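Local coordinates for protein SalCYP truncation (PDB 7ABB) that belongs to the cytochrome P450 family, a group of mainly helical heme proteins, and binds heme c in a pocket of its fold, at residues 268-276 with 349-357; 277-288 with 301-312. All blocks are in the same frame, centred on the assembly; numbering follows the deposited sequence.

Contact 1: 268-276 with 349-357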
loop_
_atom_site.group_PDB
_atom_site.type_symbol
_atom_site.label_atom_id
_atom_site.label_comp_id
_atom_site.label_asym_id
_atom_site.label_seq_id
_atom_site.Cartn_x
_atom_site.Cartn_y
_atom_site.Cartn_z
ATOM N N ARG A 268 -3.812 2.867 -20.007
ATOM C CA ARG A 268 -3.612 3.375 -18.654
ATOM C C ARG A 268 -3.776 2.298 -17.586
ATOM O O ARG A 268 -2.990 2.304 -16.624
ATOM C CB ARG A 268 -4.535 4.576 -18.410
ATOM C CG ARG A 268 -4.162 5.769 -19.299
ATOM C CD ARG A 268 -5.184 6.898 -19.168
ATOM N NE ARG A 268 -4.718 8.089 -19.860
ATOM C CZ ARG A 268 -5.405 9.215 -19.967
ATOM N NH1 ARG A 268 -6.610 9.315 -19.429
ATOM N NH2 ARG A 268 -4.878 10.243 -20.610
ATOM N N PRO A 269 -4.751 1.389 -17.660
ATOM C CA PRO A 269 -4.827 0.344 -16.618
ATOM C C PRO A 269 -3.587 -0.535 -16.566
ATOM O O PRO A 269 -3.102 -0.846 -15.468
ATOM C CB PRO A 269 -6.093 -0.433 -17.009
ATOM C CG PRO A 269 -6.940 0.599 -17.731
ATOM C CD PRO A 269 -5.933 1.363 -18.543
ATOM N N ALA A 270 -3.036 -0.893 -17.724
ATOM C CA ALA A 270 -1.786 -1.643 -17.761
ATOM C C ALA A 270 -0.635 -0.822 -17.194
ATOM O O ALA A 270 0.269 -1.359 -16.537
ATOM C CB ALA A 270 -1.487 -2.068 -19.199
ATOM N N ALA A 271 -0.627 0.482 -17.468
ATOM C CA ALA A 271 0.417 1.326 -16.910
ATOM C C ALA A 271 0.349 1.351 -15.387
ATOM O O ALA A 271 1.390 1.246 -14.714
ATOM C CB ALA A 271 0.316 2.744 -17.490
ATOM N N VAL A 272 -0.862 1.404 -14.823
ATOM C CA VAL A 272 -0.986 1.391 -13.371
ATOM C C VAL A 272 -0.413 0.092 -12.796
ATOM O O VAL A 272 0.324 0.117 -11.800
ATOM C CB VAL A 272 -2.454 1.609 -12.943
ATOM C CG1 VAL A 272 -2.608 1.313 -11.461
ATOM C CG2 VAL A 272 -2.857 3.043 -13.261
ATOM N N GLU A 273 -0.721 -1.048 -13.420
ATOM C CA GLU A 273 -0.197 -2.320 -12.923
ATOM C C GLU A 273 1.315 -2.377 -13.054
ATOM O O GLU A 273 1.998 -2.952 -12.202
ATOM C CB GLU A 273 -0.825 -3.482 -13.668
ATOM C CG GLU A 273 -2.319 -3.542 -13.566
ATOM C CD GLU A 273 -2.822 -3.659 -12.137
ATOM O OE1 GLU A 273 -3.808 -2.979 -11.795
ATOM O OE2 GLU A 273 -2.242 -4.458 -11.368
ATOM N N GLU A 274 1.865 -1.804 -14.125
ATOM C CA GLU A 274 3.309 -1.842 -14.274
ATOM C C GLU A 274 3.989 -0.957 -13.234
ATOM O O GLU A 274 5.043 -1.330 -12.700
ATOM C CB GLU A 274 3.694 -1.446 -15.695
ATOM C CG GLU A 274 5.200 -1.340 -15.973
ATOM C CD GLU A 274 5.941 -2.667 -15.956
ATOM O OE1 GLU A 274 5.444 -3.662 -15.347
ATOM O OE2 GLU A 274 7.043 -2.766 -16.571
ATOM N N PHE A 275 3.399 0.193 -12.906
ATOM C CA PHE A 275 3.963 1.022 -11.845
ATOM C C PHE A 275 3.813 0.356 -10.482
ATOM O O PHE A 275 4.730 0.427 -9.656
ATOM C CB PHE A 275 3.331 2.410 -11.844
ATOM C CG PHE A 275 3.901 3.338 -12.878
ATOM C CD1 PHE A 275 5.249 3.591 -12.925
ATOM C CD2 PHE A 275 3.065 3.992 -13.760
ATOM C CE1 PHE A 275 5.768 4.474 -13.882
ATOM C CE2 PHE A 275 3.569 4.885 -14.692
ATOM C CZ PHE A 275 4.898 5.122 -14.739
ATOM N N LEU A 276 2.684 -0.323 -10.239
ATOM C CA LEU A 276 2.562 -1.071 -8.990
ATOM C C LEU A 276 3.684 -2.096 -8.848
ATOM O O LEU A 276 4.289 -2.251 -7.769
ATOM C CB LEU A 276 1.187 -1.740 -8.910
ATOM C CG LEU A 276 0.006 -0.812 -8.627
ATOM C CD1 LEU A 276 -1.318 -1.514 -8.937
ATOM C CD2 LEU A 276 0.082 -0.366 -7.173
ATOM N N ARG A 349 -6.232 0.778 -6.602
ATOM C CA ARG A 349 -6.191 0.874 -8.058
ATOM C C ARG A 349 -7.088 2.006 -8.569
ATOM O O ARG A 349 -6.693 2.782 -9.452
ATOM C CB ARG A 349 -6.615 -0.449 -8.675
ATOM C CG ARG A 349 -5.558 -1.532 -8.623
ATOM C CD ARG A 349 -6.121 -2.839 -9.106
ATOM N NE ARG A 349 -5.023 -3.746 -9.401
ATOM C CZ ARG A 349 -4.802 -4.904 -8.800
ATOM N NH1 ARG A 349 -5.619 -5.387 -7.867
ATOM N NH2 ARG A 349 -3.728 -5.623 -9.159
ATOM N N ALA A 350 -8.320 2.067 -8.069
ATOM C CA ALA A 350 -9.246 3.111 -8.523
ATOM C C ALA A 350 -8.702 4.491 -8.189
ATOM O O ALA A 350 -8.794 5.420 -9.003
ATOM C CB ALA A 350 -10.631 2.908 -7.901
ATOM N N GLN A 351 -8.122 4.651 -7.002
ATOM C CA GLN A 351 -7.601 5.967 -6.628
ATOM C C GLN A 351 -6.424 6.383 -7.503
ATOM O O GLN A 351 -6.319 7.568 -7.877
ATOM C CB GLN A 351 -7.168 5.969 -5.171
ATOM C CG GLN A 351 -8.304 5.867 -4.190
ATOM C CD GLN A 351 -7.804 5.863 -2.792
ATOM O OE1 GLN A 351 -7.433 6.901 -2.273
ATOM N NE2 GLN A 351 -7.775 4.681 -2.162
ATOM N N ILE A 352 -5.511 5.455 -7.791
ATOM C CA ILE A 352 -4.328 5.781 -8.585
ATOM C C ILE A 352 -4.732 6.129 -10.006
ATOM O O ILE A 352 -4.348 7.177 -10.544
ATOM C CB ILE A 352 -3.329 4.609 -8.546
ATOM C CG1 ILE A 352 -2.779 4.446 -7.152
ATOM C CG2 ILE A 352 -2.168 4.853 -9.508
ATOM C CD1 ILE A 352 -2.098 3.075 -6.928
ATOM N N LEU A 353 -5.503 5.259 -10.646
ATOM C CA LEU A 353 -5.906 5.500 -12.022
ATOM C C LEU A 353 -6.691 6.798 -12.141
ATOM O O LEU A 353 -6.445 7.611 -13.036
ATOM C CB LEU A 353 -6.720 4.332 -12.553
ATOM C CG LEU A 353 -7.235 4.498 -13.972
ATOM C CD1 LEU A 353 -6.095 4.765 -14.950
ATOM C CD2 LEU A 353 -8.024 3.276 -14.390
ATOM N N THR A 354 -7.663 6.998 -11.259
ATOM C CA THR A 354 -8.509 8.187 -11.340
ATOM C C THR A 354 -7.680 9.449 -11.152
ATOM O O THR A 354 -7.871 10.444 -11.881
ATOM C CB THR A 354 -9.620 8.100 -10.298
ATOM O OG1 THR A 354 -10.421 6.940 -10.550
ATOM C CG2 THR A 354 -10.509 9.294 -10.378
ATOM N N ALA A 355 -6.771 9.446 -10.171
ATOM C CA ALA A 355 -5.949 10.638 -9.948
ATOM C C ALA A 355 -5.110 10.938 -11.168
ATOM O O ALA A 355 -5.015 12.098 -11.593
ATOM C CB ALA A 355 -5.043 10.460 -8.745
ATOM N N TRP A 356 -4.483 9.921 -11.748
ATOM C CA TRP A 356 -3.648 10.190 -12.913
ATOM C C TRP A 356 -4.474 10.605 -14.135
ATOM O O TRP A 356 -4.007 11.405 -14.962
ATOM C CB TRP A 356 -2.775 8.971 -13.239
ATOM C CG TRP A 356 -1.682 8.702 -12.203
ATOM C CD1 TRP A 356 -1.252 9.538 -11.214
ATOM C CD2 TRP A 356 -0.904 7.503 -12.087
ATOM N NE1 TRP A 356 -0.242 8.926 -10.489
ATOM C CE2 TRP A 356 -0.030 7.672 -10.996
ATOM C CE3 TRP A 356 -0.892 6.309 -12.784
ATOM C CZ2 TRP A 356 0.878 6.679 -10.611
ATOM C CZ3 TRP A 356 -0.001 5.320 -12.397
ATOM C CH2 TRP A 356 0.868 5.517 -11.325
ATOM N N GLU A 357 -5.688 10.083 -14.285
ATOM C CA GLU A 357 -6.575 10.538 -15.348
ATOM C C GLU A 357 -6.864 12.026 -15.197
ATOM O O GLU A 357 -6.746 12.815 -16.152
ATOM C CB GLU A 357 -7.877 9.724 -15.324
ATOM C CG GLU A 357 -7.762 8.308 -15.870
ATOM C CD GLU A 357 -9.014 7.485 -15.654
ATOM O OE1 GLU A 357 -9.802 7.820 -14.741
ATOM O OE2 GLU A 357 -9.223 6.496 -16.393
HETATM O O HOH W 1 -8.571 6.983 -18.967
HETATM O O HOH W 2 -7.084 12.070 -18.849
#

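Contact 2: 277-288 with 301-312. With HEC (heme c), chain B.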
loop_
_atom_site.group_PDB
_atom_site.type_symbol
_atom_site.label_atom_id
_atom_site.label_comp_id
_atom_site.label_asym_id
_atom_site.label_seq_id
_atom_site.Cartn_x
_atom_site.Cartn_y
_atom_site.Cartn_z
ATOM N N ARG A 277 3.982 -2.824 -9.931
ATOM C CA ARG A 277 5.107 -3.754 -9.920
ATOM C C ARG A 277 6.408 -3.031 -9.606
ATOM O O ARG A 277 7.136 -3.406 -8.684
ATOM C CB ARG A 277 5.209 -4.459 -11.271
ATOM C CG ARG A 277 6.338 -5.473 -11.307
ATOM C CD ARG A 277 6.651 -6.057 -12.694
ATOM N NE ARG A 277 7.252 -5.076 -13.616
ATOM C CZ ARG A 277 8.546 -4.779 -13.650
ATOM N NH1 ARG A 277 9.387 -5.352 -12.811
ATOM N NH2 ARG A 277 8.996 -3.863 -14.525
ATOM N N VAL A 278 6.719 -1.988 -10.387
ATOM C CA VAL A 278 8.043 -1.377 -10.356
ATOM C C VAL A 278 8.307 -0.677 -9.027
ATOM O O VAL A 278 9.444 -0.646 -8.538
ATOM C CB VAL A 278 8.142 -0.403 -11.547
ATOM C CG1 VAL A 278 9.188 0.694 -11.313
ATOM C CG2 VAL A 278 8.408 -1.210 -12.802
ATOM N N ASN A 279 7.268 -0.074 -8.433
ATOM C CA ASN A 279 7.432 0.751 -7.242
ATOM C C ASN A 279 7.097 -0.005 -5.942
ATOM O O ASN A 279 6.977 0.632 -4.879
ATOM C CB ASN A 279 6.604 2.018 -7.408
ATOM C CG ASN A 279 7.167 2.878 -8.488
ATOM O OD1 ASN A 279 8.386 3.032 -8.549
ATOM N ND2 ASN A 279 6.317 3.440 -9.354
ATOM N N SER A 280 7.014 -1.326 -5.991
ATOM C CA SER A 280 6.797 -2.110 -4.792
ATOM C C SER A 280 7.971 -2.025 -3.823
ATOM O O SER A 280 9.145 -2.071 -4.222
ATOM C CB SER A 280 6.559 -3.575 -5.171
ATOM O OG SER A 280 5.300 -3.731 -5.773
ATOM N N CYS A 281 7.655 -1.957 -2.528
ATOM C CA CYS A 281 8.695 -1.776 -1.528
ATOM C C CYS A 281 8.370 -2.416 -0.181
ATOM O O CYS A 281 9.227 -2.438 0.704
ATOM C CB CYS A 281 8.981 -0.287 -1.351
ATOM S SG CYS A 281 7.532 0.685 -0.960
ATOM N N MET A 282 7.155 -2.920 0.003
ATOM C CA MET A 282 6.872 -3.578 1.274
ATOM C C MET A 282 7.647 -4.881 1.403
ATOM O O MET A 282 8.029 -5.516 0.423
ATOM C CB MET A 282 5.381 -3.871 1.422
ATOM C CG MET A 282 4.580 -2.622 1.573
ATOM S SD MET A 282 2.794 -2.884 1.445
ATOM C CE MET A 282 2.500 -3.929 2.851
ATOM N N TYR A 283 7.838 -5.295 2.649
ATOM C CA TYR A 283 8.543 -6.541 2.954
ATOM C C TYR A 283 7.836 -7.244 4.099
ATOM O O TYR A 283 8.349 -7.319 5.217
ATOM C CB TYR A 283 10.016 -6.274 3.270
ATOM C CG TYR A 283 10.310 -5.055 4.090
ATOM C CD1 TYR A 283 10.452 -3.813 3.490
ATOM C CD2 TYR A 283 10.483 -5.137 5.465
ATOM C CE1 TYR A 283 10.734 -2.690 4.235
ATOM C CE2 TYR A 283 10.761 -3.999 6.224
ATOM C CZ TYR A 283 10.886 -2.785 5.597
ATOM O OH TYR A 283 11.167 -1.646 6.316
ATOM N N PRO A 284 6.650 -7.781 3.841
ATOM C CA PRO A 284 5.934 -8.511 4.895
ATOM C C PRO A 284 6.798 -9.611 5.490
ATOM O O PRO A 284 7.562 -10.281 4.793
ATOM C CB PRO A 284 4.717 -9.080 4.163
ATOM C CG PRO A 284 4.486 -8.144 3.037
ATOM C CD PRO A 284 5.877 -7.745 2.590
ATOM N N GLY A 285 6.653 -9.797 6.797
ATOM C CA GLY A 285 7.384 -10.808 7.534
ATOM C C GLY A 285 6.497 -11.974 7.922
ATOM O O GLY A 285 5.286 -11.841 8.045
ATOM N N ARG A 286 7.137 -13.130 8.060
ATOM C CA ARG A 286 6.495 -14.345 8.547
ATOM C C ARG A 286 7.447 -15.071 9.487
ATOM O O ARG A 286 8.667 -14.896 9.440
ATOM C CB ARG A 286 6.126 -15.272 7.385
ATOM C CG ARG A 286 5.171 -14.668 6.352
ATOM C CD ARG A 286 3.839 -14.453 6.928
ATOM N NE ARG A 286 2.772 -14.153 5.971
ATOM C CZ ARG A 286 2.355 -12.924 5.654
ATOM N NH1 ARG A 286 2.961 -11.867 6.171
ATOM N NH2 ARG A 286 1.306 -12.781 4.851
ATOM N N LEU A 287 6.877 -15.972 10.283
ATOM C CA LEU A 287 7.633 -16.834 11.179
ATOM C C LEU A 287 7.653 -18.268 10.633
ATOM O O LEU A 287 6.597 -18.881 10.461
ATOM C CB LEU A 287 7.019 -16.794 12.574
ATOM C CG LEU A 287 7.654 -17.725 13.596
ATOM C CD1 LEU A 287 9.109 -17.337 13.816
ATOM C CD2 LEU A 287 6.863 -17.675 14.898
ATOM N N ALA A 288 8.844 -18.808 10.380
ATOM C CA ALA A 288 8.947 -20.182 9.897
ATOM C C ALA A 288 8.566 -21.154 11.008
ATOM O O ALA A 288 9.080 -21.069 12.128
ATOM C CB ALA A 288 10.366 -20.482 9.409
ATOM N N ASP A 301 12.850 -19.066 12.680
ATOM C CA ASP A 301 13.425 -17.976 11.907
ATOM C C ASP A 301 12.347 -17.013 11.448
ATOM O O ASP A 301 11.265 -17.415 10.997
ATOM C CB ASP A 301 14.146 -18.500 10.667
ATOM C CG ASP A 301 15.499 -19.139 10.972
ATOM O OD1 ASP A 301 16.092 -18.846 12.032
ATOM O OD2 ASP A 301 15.977 -19.944 10.139
ATOM N N THR A 302 12.673 -15.728 11.509
ATOM C CA THR A 302 11.912 -14.716 10.792
ATOM C C THR A 302 12.309 -14.744 9.326
ATOM O O THR A 302 13.496 -14.875 9.004
ATOM C CB THR A 302 12.181 -13.347 11.401
ATOM O OG1 THR A 302 11.707 -13.340 12.754
ATOM C CG2 THR A 302 11.506 -12.236 10.613
ATOM N N VAL A 303 11.311 -14.675 8.450
ATOM C CA VAL A 303 11.518 -14.676 7.007
ATOM C C VAL A 303 10.816 -13.461 6.419
ATOM O O VAL A 303 9.621 -13.275 6.621
ATOM C CB VAL A 303 10.980 -15.961 6.356
ATOM C CG1 VAL A 303 11.266 -15.981 4.875
ATOM C CG2 VAL A 303 11.600 -17.183 7.007
ATOM N N LEU A 304 11.549 -12.663 5.655
ATOM C CA LEU A 304 10.963 -11.518 4.973
ATOM C C LEU A 304 10.642 -11.851 3.522
ATOM O O LEU A 304 11.375 -12.594 2.853
ATOM C CB LEU A 304 11.896 -10.305 5.020
ATOM C CG LEU A 304 12.324 -9.816 6.399
ATOM C CD1 LEU A 304 13.000 -8.461 6.263
ATOM C CD2 LEU A 304 11.138 -9.755 7.352
ATOM N N LEU A 305 9.571 -11.229 3.022
ATOM C CA LEU A 305 9.010 -11.478 1.696
ATOM C C LEU A 305 9.004 -10.168 0.908
ATOM O O LEU A 305 7.936 -9.598 0.640
ATOM C CB LEU A 305 7.603 -12.062 1.815
ATOM C CG LEU A 305 7.486 -13.336 2.673
ATOM C CD1 LEU A 305 6.035 -13.835 2.659
ATOM C CD2 LEU A 305 8.409 -14.386 2.196
ATOM N N PRO A 306 10.176 -9.655 0.516
ATOM C CA PRO A 306 10.212 -8.313 -0.101
ATOM C C PRO A 306 9.598 -8.309 -1.496
ATOM O O PRO A 306 10.060 -9.006 -2.406
ATOM C CB PRO A 306 11.707 -7.975 -0.137
ATOM C CG PRO A 306 12.382 -9.328 -0.125
ATOM C CD PRO A 306 11.536 -10.166 0.774
ATOM N N LEU A 307 8.577 -7.466 -1.676
ATOM C CA LEU A 307 7.955 -7.337 -2.982
ATOM C C LEU A 307 8.918 -6.715 -4.001
ATOM O O LEU A 307 8.765 -6.940 -5.206
ATOM C CB LEU A 307 6.675 -6.495 -2.856
ATOM C CG LEU A 307 5.662 -7.020 -1.823
ATOM C CD1 LEU A 307 4.404 -6.157 -1.890
ATOM C CD2 LEU A 307 5.344 -8.493 -2.070
ATOM N N ALA A 308 9.897 -5.934 -3.535
ATOM C CA ALA A 308 10.940 -5.368 -4.398
ATOM C C ALA A 308 11.810 -6.445 -5.023
ATOM O O ALA A 308 12.472 -6.183 -6.028
ATOM C CB ALA A 308 11.826 -4.409 -3.609
ATOM N N LEU A 309 11.864 -7.629 -4.421
ATOM C CA LEU A 309 12.546 -8.745 -5.061
ATOM C C LEU A 309 11.577 -9.611 -5.868
ATOM O O LEU A 309 11.885 -9.946 -7.022
ATOM C CB LEU A 309 13.298 -9.587 -4.012
ATOM C CG LEU A 309 14.389 -8.838 -3.237
ATOM C CD1 LEU A 309 15.161 -9.788 -2.333
ATOM C CD2 LEU A 309 15.341 -8.116 -4.138
ATOM N N ALA A 310 10.426 -9.985 -5.300
ATOM C CA ALA A 310 9.463 -10.806 -6.030
ATOM C C ALA A 310 9.134 -10.189 -7.381
ATOM O O ALA A 310 9.132 -10.866 -8.413
ATOM C CB ALA A 310 8.183 -10.996 -5.195
ATOM N N ASN A 311 8.864 -8.876 -7.394
ATOM C CA ASN A 311 8.354 -8.220 -8.594
ATOM C C ASN A 311 9.453 -7.823 -9.563
ATOM O O ASN A 311 9.158 -7.262 -10.634
ATOM C CB ASN A 311 7.530 -6.988 -8.196
ATOM C CG ASN A 311 6.137 -7.356 -7.717
ATOM O OD1 ASN A 311 5.650 -8.456 -7.966
ATOM N ND2 ASN A 311 5.455 -6.415 -7.057
ATOM N N TYR A 312 10.720 -8.085 -9.214
ATOM C CA TYR A 312 11.859 -7.875 -10.091
ATOM C C TYR A 312 12.595 -9.165 -10.432
ATOM O O TYR A 312 13.701 -9.106 -10.965
ATOM C CB TYR A 312 12.843 -6.888 -9.455
ATOM C CG TYR A 312 12.462 -5.430 -9.574
ATOM C CD1 TYR A 312 11.319 -4.924 -8.951
ATOM C CD2 TYR A 312 13.269 -4.563 -10.273
ATOM C CE1 TYR A 312 11.002 -3.566 -9.068
ATOM C CE2 TYR A 312 12.961 -3.220 -10.388
ATOM C CZ TYR A 312 11.811 -2.751 -9.772
ATOM O OH TYR A 312 11.577 -1.398 -9.929
HETATM FE FE HEC B . -3.113 -3.027 1.594
HETATM C CHA HEC B . -2.679 -5.964 3.334
HETATM C CHB HEC B . -0.177 -3.649 -0.057
HETATM C CHC HEC B . -3.545 -0.124 -0.179
HETATM C CHD HEC B . -5.825 -2.236 3.496
HETATM N NA HEC B . -1.722 -4.486 1.648
HETATM C C1A HEC B . -1.732 -5.659 2.402
HETATM C C2A HEC B . -0.599 -6.504 2.086
HETATM C C3A HEC B . 0.077 -5.843 1.129
HETATM C C4A HEC B . -0.599 -4.599 0.852
HETATM C CMA HEC B . 1.383 -6.265 0.432
HETATM C CAA HEC B . -0.271 -7.913 2.697
HETATM C CBA HEC B . 0.569 -7.855 3.968
HETATM C CGA HEC B . 0.875 -9.265 4.444
HETATM O O1A HEC B . 1.458 -9.336 5.551
HETATM O O2A HEC B . 0.535 -10.235 3.718
HETATM N NB HEC B . -2.043 -2.044 0.207
HETATM C C1B HEC B . -0.875 -2.488 -0.385
HETATM C C2B HEC B . -0.527 -1.548 -1.408
HETATM C C3B HEC B . -1.473 -0.592 -1.456
HETATM C C4B HEC B . -2.422 -0.868 -0.434
HETATM C CMB HEC B . 0.731 -1.748 -2.277
HETATM C CAB HEC B . -1.646 0.651 -2.291
HETATM C CBB HEC B . -0.808 0.749 -3.524
HETATM N NC HEC B . -4.422 -1.468 1.682
HETATM C C1C HEC B . -4.470 -0.420 0.792
HETATM C C2C HEC B . -5.648 0.363 1.055
HETATM C C3C HEC B . -6.314 -0.212 2.081
HETATM C C4C HEC B . -5.530 -1.355 2.488
HETATM C CMC HEC B . -6.037 1.604 0.249
HETATM C CAC HEC B . -7.606 0.198 2.808
HETATM C CBC HEC B . -8.593 1.138 2.117
HETATM N ND HEC B . -4.035 -3.917 3.125
HETATM C C1D HEC B . -5.162 -3.393 3.758
HETATM C C2D HEC B . -5.565 -4.315 4.773
HETATM C C3D HEC B . -4.619 -5.463 4.752
HETATM C C4D HEC B . -3.706 -5.145 3.675
HETATM C CMD HEC B . -6.755 -4.121 5.721
HETATM C CAD HEC B . -4.616 -6.711 5.653
HETATM C CBD HEC B . -5.412 -7.784 4.951
HETATM C CGD HEC B . -5.357 -9.075 5.745
HETATM O O1D HEC B . -6.178 -9.978 5.478
HETATM O O2D HEC B . -4.487 -9.167 6.634
HETATM O O HOH W 3 10.469 -5.023 -0.848
#

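Contact 1: 268-276 with 349-357
Val-272 overlaps three side chains of helix 349-357 with its two methyls. With chi1 at 169°, CG1 lies anti to the backbone N and meets Ile-352 CG2 at 4.1 Å, while CG2 comes obliquely against Trp-356 CZ3, 3.8 Å away, and also touches Leu-353 CD1. Trp-356 CZ3 also approaches Phe-275 CD2 to 3.6 Å, their six-membered rings inclined at 79°. Ile-352 CG2 rests over one indole face, near its rim. These side chains meet where helix 268-278, which carries the Glu-X-X-Arg sequence and so corresponds to P450 helix K, crosses helix 345-362, corresponding to helix L; the segment axes pass 10.1 Å apart at 119°.

Glu-273, bent at chi2, brings its carboxylate to the guanidinium of Arg-349, which grips it side-on: NE donates to OE1 over 2.8 Å, on the syn side, and NH2 to OE2 over 2.9 Å, the two planes nearly coplanar. His-332 also bonds to Glu-273 OE2. At the start of segment 268-276, Arg-268, whose NE is bonded to Phe-261 O, keeps NH1 4.9 Å from Glu-357 OE2; one water joins those atoms, another links NH1 to Glu-357 O, and Arg-112 forms a salt bridge with Glu-357 OE1. The chemistry implies that Glu-273 is probably ionised and held firmly in rotation, whereas Arg-268 and Glu-357 are joined through two waters, and any direct attraction at that distance is probably weaker.

Contact 2: 277-288 with 301-312
Arg-286 and Val-303 form a hydrogen-bonded antiparallel pair, Arg-286 N donating to Val-303 O over 2.9 Å and Val-303 N returning to Arg-286 O over 2.8 Å. Ala-288 N to Asp-301 O extends the ladder on one side, and Leu-305 N to Pro-284 O on the other. Beyond the strands, Leu-307 N, at the start of helix 307-310, donates to Met-282 O, and a water joins that oxygen to Ala-308 N.

Side-chain bonds tie the end of helix 268-278 to the residues after helix 307-310. Arg-277 NH1 reaches Asn-311 O at 2.9 Å in both the guanidinium and the carbonyl plane, while Tyr-312 OH meets a lone pair of Val-278 O at 2.7 Å. Arg-277 also pairs with Glu-274, together the Glu-X-X-Arg signature of cytochromes P450; Arg-327, bonded to the same glutamate, completes the usual triad. Asn-311 ND2 donates to Ser-280 OG, which bonds to Leu-276 O, while Asn-311 OD1 accepts from Ile-333 N.

Apolar contacts add to these: Met-282 CB lies 4.1 Å from Leu-307 CD1, and Tyr-283 CB packs beside Pro-306 CB.

Four residues of these segments meet the heme. Met-282 lies over a face of the porphyrin, SD 3.4 Å from HEC CHB, while Leu-307 CD1 is beside the CMA methyl and Pro-284 CB near propionate O1A. Bent at chi2 (-68°), Arg-286 presents its two terminal nitrogens to that propionate, NH1 to O1A at 3.0 Å and NH2 to O2A at 2.9 Å; with the bond from NH1 to Gly-285 O, three bonds help to set the guanidinium's rotation.

Overall arrangement
The two contacts share helix 268-278: contact 1 uses its residues 268-276, and contact 2 takes up its last two residues before the chain runs on into strand 285-288. Along the chain, both segments of contact 2 come between those of contact 1, whose second segment lies on helix 345-362. Their centres are about 22 Å apart, and they touch only through the shared helix. Contact 1 is a crossing of helices, whereas contact 2 pairs neighbouring strands of the mixed five-stranded sheet and includes helix 307-310. Leu-276 in contact 1 and Met-282, Pro-284, Arg-286 and Leu-307 in contact 2 line the heme c pocket, so the chain leaving that helix leads from the helical part along the pocket into the sheet.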